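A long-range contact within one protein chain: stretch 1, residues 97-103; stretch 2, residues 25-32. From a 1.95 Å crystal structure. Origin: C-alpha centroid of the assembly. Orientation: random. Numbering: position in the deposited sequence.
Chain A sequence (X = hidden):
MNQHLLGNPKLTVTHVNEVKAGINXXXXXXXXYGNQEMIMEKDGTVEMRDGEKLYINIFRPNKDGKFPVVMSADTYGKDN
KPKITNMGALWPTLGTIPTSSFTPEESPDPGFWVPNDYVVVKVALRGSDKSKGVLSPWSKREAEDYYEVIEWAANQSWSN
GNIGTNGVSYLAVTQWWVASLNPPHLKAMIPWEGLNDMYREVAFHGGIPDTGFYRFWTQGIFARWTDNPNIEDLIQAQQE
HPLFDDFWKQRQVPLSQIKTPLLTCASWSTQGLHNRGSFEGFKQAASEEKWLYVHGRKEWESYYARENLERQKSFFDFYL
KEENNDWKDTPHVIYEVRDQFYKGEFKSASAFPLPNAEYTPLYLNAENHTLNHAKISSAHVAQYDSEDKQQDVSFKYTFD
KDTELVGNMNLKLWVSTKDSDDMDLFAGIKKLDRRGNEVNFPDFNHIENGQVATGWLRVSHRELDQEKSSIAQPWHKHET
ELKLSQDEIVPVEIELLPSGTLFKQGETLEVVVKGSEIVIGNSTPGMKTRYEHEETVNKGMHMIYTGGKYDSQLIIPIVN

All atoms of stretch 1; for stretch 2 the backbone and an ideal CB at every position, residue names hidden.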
ATOM      1  N   ILE A  97      -9.618  15.917   0.057  1.00 12.51           N
ATOM      2  CA  ILE A  97      -8.181  15.965   0.359  1.00 11.46           C
ATOM      3  C   ILE A  97      -7.789  17.427   0.668  1.00 12.44           C
ATOM      4  O   ILE A  97      -7.378  18.154  -0.206  1.00 11.69           O
ATOM      5  CB  ILE A  97      -7.361  15.432  -0.783  1.00 12.27           C
ATOM      6  CG1 ILE A  97      -7.752  13.981  -1.161  1.00 10.93           C
ATOM      7  CG2 ILE A  97      -5.838  15.420  -0.443  1.00 10.37           C
ATOM      8  CD1 ILE A  97      -6.975  13.497  -2.438  1.00 12.77           C
ATOM      9  N   PRO A  98      -7.962  17.862   1.917  1.00 11.49           N
ATOM     10  CA  PRO A  98      -7.672  19.261   2.213  1.00 11.37           C
ATOM     11  C   PRO A  98      -6.207  19.471   2.618  1.00  9.75           C
ATOM     12  O   PRO A  98      -5.744  18.860   3.587  1.00  9.10           O
ATOM     13  CB  PRO A  98      -8.588  19.540   3.384  1.00 11.50           C
ATOM     14  CG  PRO A  98      -8.707  18.240   4.090  1.00 12.42           C
ATOM     15  CD  PRO A  98      -8.685  17.217   3.023  1.00 11.85           C
ATOM     16  N   THR A  99      -5.497  20.318   1.881  1.00 10.01           N
ATOM     17  CA  THR A  99      -4.115  20.637   2.252  1.00 11.41           C
ATOM     18  C   THR A  99      -3.833  22.094   1.922  1.00 11.67           C
ATOM     19  O   THR A  99      -4.583  22.719   1.144  1.00 10.34           O
ATOM     20  CB  THR A  99      -3.070  19.750   1.560  1.00 10.96           C
ATOM     21  OG1 THR A  99      -2.934  20.193   0.198  1.00 12.74           O
ATOM     22  CG2 THR A  99      -3.406  18.320   1.608  1.00 11.84           C
ATOM     23  N   SER A 100      -2.784  22.645   2.551  1.00 11.44           N
ATOM     24  CA  SER A 100      -2.277  23.919   2.107  1.00 11.84           C
ATOM     25  C   SER A 100      -1.647  23.808   0.701  1.00 11.53           C
ATOM     26  O   SER A 100      -1.299  22.744   0.205  1.00 11.02           O
ATOM     27  CB  SER A 100      -1.228  24.468   3.027  1.00 11.13           C
ATOM     28  OG  SER A 100      -0.044  23.718   2.931  1.00 10.28           O
ATOM     29  N   SER A 101      -1.421  24.957   0.103  1.00 13.40           N
ATOM     30  CA  SER A 101      -0.792  25.000  -1.215  1.00 13.33           C
ATOM     31  C   SER A 101       0.715  24.646  -1.179  1.00 13.78           C
ATOM     32  O   SER A 101       1.400  24.607  -2.235  1.00 13.20           O
ATOM     33  CB  SER A 101      -1.102  26.358  -1.841  1.00 14.00           C
ATOM     34  OG  SER A 101      -0.577  27.399  -1.023  1.00 16.04           O
ATOM     35  N   PHE A 102       1.261  24.405   0.018  1.00 13.61           N
ATOM     36  CA  PHE A 102       2.700  24.103   0.179  1.00 13.38           C
ATOM     37  C   PHE A 102       2.915  22.600   0.514  1.00 13.27           C
ATOM     38  O   PHE A 102       3.877  22.224   1.196  1.00 14.50           O
ATOM     39  CB  PHE A 102       3.293  25.004   1.255  1.00 14.93           C
ATOM     40  CG  PHE A 102       3.443  26.461   0.824  1.00 12.42           C
ATOM     41  CD1 PHE A 102       4.609  26.898   0.251  1.00 15.29           C
ATOM     42  CD2 PHE A 102       2.399  27.350   0.965  1.00 12.66           C
ATOM     43  CE1 PHE A 102       4.753  28.208  -0.155  1.00 15.52           C
ATOM     44  CE2 PHE A 102       2.531  28.666   0.557  1.00 14.77           C
ATOM     45  CZ  PHE A 102       3.689  29.096  -0.010  1.00 16.00           C
ATOM     46  N   THR A 103       1.992  21.768   0.048  1.00 12.12           N
ATOM     47  CA  THR A 103       1.974  20.343   0.307  1.00 11.75           C
ATOM     48  C   THR A 103       1.923  19.555  -1.027  1.00 13.17           C
ATOM     49  O   THR A 103       0.856  19.351  -1.580  1.00 11.69           O
ATOM     50  CB  THR A 103       0.737  19.937   1.110  1.00 12.78           C
ATOM     51  OG1 THR A 103       0.573  20.790   2.248  1.00 13.36           O
ATOM     52  CG2 THR A 103       0.845  18.488   1.561  1.00 10.36           C
ATOM     53  N   UNK A  25      10.395  34.461   4.231  1.00  6.60           N
ATOM     54  CA  UNK A  25       9.305  34.538   5.189  1.00  7.44           C
ATOM     55  C   UNK A  25       8.037  34.446   4.421  1.00  7.08           C
ATOM     56  O   UNK A  25       7.796  35.262   3.542  1.00  8.60           O
ATOM     57  CB  UNK A  25       9.354  35.817   6.027  1.00  7.44           C
ATOM     58  N   UNK A  26       7.250  33.418   4.697  1.00  6.81           N
ATOM     59  CA  UNK A  26       6.052  33.159   3.945  1.00  6.61           C
ATOM     60  C   UNK A  26       4.851  33.078   4.885  1.00  6.81           C
ATOM     61  O   UNK A  26       5.016  33.007   6.104  1.00  7.22           O
ATOM     62  CB  UNK A  26       6.198  31.871   3.133  1.00  6.61           C
ATOM     63  N   UNK A  27       3.667  33.114   4.288  1.00  6.25           N
ATOM     64  CA  UNK A  27       2.397  32.924   4.991  1.00  6.59           C
ATOM     65  C   UNK A  27       1.683  31.751   4.279  1.00  7.05           C
ATOM     66  O   UNK A  27       1.415  31.833   3.073  1.00  8.36           O
ATOM     67  CB  UNK A  27       1.550  34.198   4.986  1.00  6.59           C
ATOM     68  N   UNK A  28       1.316  30.732   5.044  1.00  7.32           N
ATOM     69  CA  UNK A  28       0.773  29.457   4.531  1.00  7.25           C
ATOM     70  C   UNK A  28      -0.729  29.474   4.753  1.00  8.26           C
ATOM     71  O   UNK A  28      -1.188  29.914   5.795  1.00  8.59           O
ATOM     72  CB  UNK A  28       1.413  28.248   5.216  1.00  7.25           C
ATOM     73  N   UNK A  29      -1.469  28.971   3.769  1.00  8.94           N
ATOM     74  CA  UNK A  29      -2.916  28.796   3.875  1.00  9.69           C
ATOM     75  C   UNK A  29      -3.182  27.484   4.622  1.00  9.12           C
ATOM     76  O   UNK A  29      -3.483  26.467   4.030  1.00  7.59           O
ATOM     77  CB  UNK A  29      -3.578  28.793   2.496  1.00  9.69           C
ATOM     78  N   UNK A  30      -3.011  27.493   5.940  1.00  8.72           N
ATOM     79  CA  UNK A  30      -3.204  26.277   6.711  1.00  7.64           C
ATOM     80  C   UNK A  30      -4.694  25.883   6.708  1.00  8.07           C
ATOM     81  O   UNK A  30      -5.554  26.723   6.861  1.00  8.00           O
ATOM     82  CB  UNK A  30      -2.695  26.466   8.141  1.00  7.64           C
ATOM     83  N   UNK A  31      -4.954  24.601   6.530  1.00  7.73           N
ATOM     84  CA  UNK A  31      -6.297  23.999   6.556  1.00  9.31           C
ATOM     85  C   UNK A  31      -6.925  24.078   7.971  1.00  8.76           C
ATOM     86  O   UNK A  31      -8.137  24.202   8.115  1.00  8.08           O
ATOM     87  CB  UNK A  31      -6.224  22.542   6.096  1.00  9.31           C
ATOM     88  N   UNK A  32      -6.080  23.918   9.002  1.00  6.45           N
ATOM     89  CA  UNK A  32      -6.519  23.844  10.383  1.00  6.72           C
ATOM     90  C   UNK A  32      -6.425  25.186  11.104  1.00  6.23           C
ATOM     91  O   UNK A  32      -7.226  25.489  11.960  1.00  6.71           O
ATOM     92  CB  UNK A  32      -5.692  22.796  11.131  1.00  6.72           C
TER

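Stretch 2 runs nearly antiparallel to stretch 1: the end-to-end directions of the touching parts lie 169° apart. Stretch 1 has no regular strand, and from Ser 100 to Thr 103 it folds into a type I beta turn, so each position must be judged against local features of that turn and of the segment before it.

Position 25 has extended backbone angles (-96/119), and its ideal CB has nothing of stretch 1 within 5.5 Å. Stretch 1 sets no requirement here; the residue is His 25, which makes no contact.

At position 26 (-125/167) the CA-to-CB bond points toward stretch 1, and the ideal CB stands 4.9 Å from Phe 102 CZ. An aromatic ring within reach favours an apolar side chain, and leucine, isoleucine, valine or methionine could all suit. The residue is Ile 26, with chi1 in p and chi2 in t. Its CD1 lies over one face of the Phe 102 ring, 4.0 Å from the ring centroid and 18° off the normal, a CH-pi contact; the closest atom pair is Ile 26 CD1 to Phe 102 CE1 at 3.8 Å.

Position 27 (-124/125) points its CB away, as strand alternation predicts, and many side chains would be compatible. Val 27 occupies it, and its carbonyl O comes within 4.2 Å of Phe 102 CE2.

Position 28 (-103/140) points sideways, its ideal CB 4.5 Å from Phe 102 CD2 and 5.1 Å from Ser 100 CB. Carbon is the nearest neighbour on both counts, so a compact apolar residue such as valine or alanine is reasonable, with isoleucine also possible. Val 28, chi1 in t, places CG2 4.0 Å from Phe 102 CD2 and CG1 3.6 Å from Ser 100 CB.

Position 29 (-82/77) also points sideways, but its ideal CB is 4.8 Å from Ser 101 OG, and the Ser 101 backbone N is a further potential donor. A short acceptor is indicated: aspartate or asparagine, perhaps serine or threonine. Asp 29 adopts chi1 p, which brings its carboxylate nearer stretch 1. OD1 accepts from Ser 101 N at 3.0 Å (164° at the hydrogen) and from Ser 101 OG at 2.7 Å; OD2 lies 3.2 Å from Ser 101 N in a more bent hydrogen bond (139°). OD1 also sits at the edge of the Phe 102 ring, 4.1 Å from CD2.

Position 30 (-68/137) points away, leaving the choice open. Ser 30 uses OG to accept from the backbone N of residue 32 at 3.3 Å.

Position 31 (-67/-36) leaves extended geometry and points toward stretch 1, its ideal CB 4.5 Å from Pro 98 O and 4.8 Å from Thr 99 CA. A small or branched apolar side chain could cover this backbone; a donor aimed at the carbonyl is another option. In Val 31, CG2 packs 3.4 Å from Thr 99 C, while CG1 lies 3.9 Å from Pro 98 CB.

Position 32 points sideways with no close neighbour; it is Gln 32.

Stretch 2 (25-32) HIVVDSVQ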
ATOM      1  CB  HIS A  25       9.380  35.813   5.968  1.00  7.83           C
ATOM      2  CG  HIS A  25      10.567  35.868   6.859  1.00  9.03           C
ATOM      3  ND1 HIS A  25      10.514  35.523   8.191  1.00 11.78           N
ATOM      4  CD2 HIS A  25      11.854  36.211   6.605  1.00  8.98           C
ATOM      5  CE1 HIS A  25      11.717  35.664   8.729  1.00  9.10           C
ATOM      6  NE2 HIS A  25      12.546  36.085   7.790  1.00 11.55           N
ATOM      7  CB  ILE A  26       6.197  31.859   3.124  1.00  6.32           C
ATOM      8  CG1 ILE A  26       6.187  30.652   4.039  1.00  6.18           C
ATOM      9  CG2 ILE A  26       7.499  31.922   2.294  1.00  4.68           C
ATOM     10  CD1 ILE A  26       5.849  29.310   3.349  1.00  4.19           C
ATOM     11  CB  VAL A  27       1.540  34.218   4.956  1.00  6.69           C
ATOM     12  CG1 VAL A  27       0.171  34.039   5.574  1.00  6.24           C
ATOM     13  CG2 VAL A  27       2.286  35.411   5.629  1.00  6.20           C
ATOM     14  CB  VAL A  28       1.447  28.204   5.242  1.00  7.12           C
ATOM     15  CG1 VAL A  28       0.713  26.835   4.878  1.00  4.56           C
ATOM     16  CG2 VAL A  28       2.922  28.132   4.904  1.00  7.70           C
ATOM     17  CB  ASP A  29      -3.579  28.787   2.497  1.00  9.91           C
ATOM     18  CG  ASP A  29      -2.867  27.839   1.481  1.00 10.51           C
ATOM     19  OD1 ASP A  29      -1.641  27.627   1.483  1.00  8.97           O
ATOM     20  OD2 ASP A  29      -3.550  27.259   0.701  1.00 10.20           O
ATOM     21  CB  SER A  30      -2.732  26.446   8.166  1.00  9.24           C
ATOM     22  OG  SER A  30      -3.133  25.315   8.931  1.00  7.03           O
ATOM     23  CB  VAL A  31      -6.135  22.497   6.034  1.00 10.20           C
ATOM     24  CG1 VAL A  31      -7.233  21.567   6.490  1.00 14.42           C
ATOM     25  CG2 VAL A  31      -6.019  22.548   4.529  1.00 14.20           C
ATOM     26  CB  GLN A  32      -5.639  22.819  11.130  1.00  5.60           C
ATOM     27  CG  GLN A  32      -5.675  21.442  10.471  1.00  7.35           C
ATOM     28  CD  GLN A  32      -4.670  21.206   9.338  1.00  7.86           C
ATOM     29  OE1 GLN A  32      -3.710  21.998   9.120  1.00  5.06           O
ATOM     30  NE2 GLN A  32      -4.886  20.082   8.601  1.00  2.72           N
TER
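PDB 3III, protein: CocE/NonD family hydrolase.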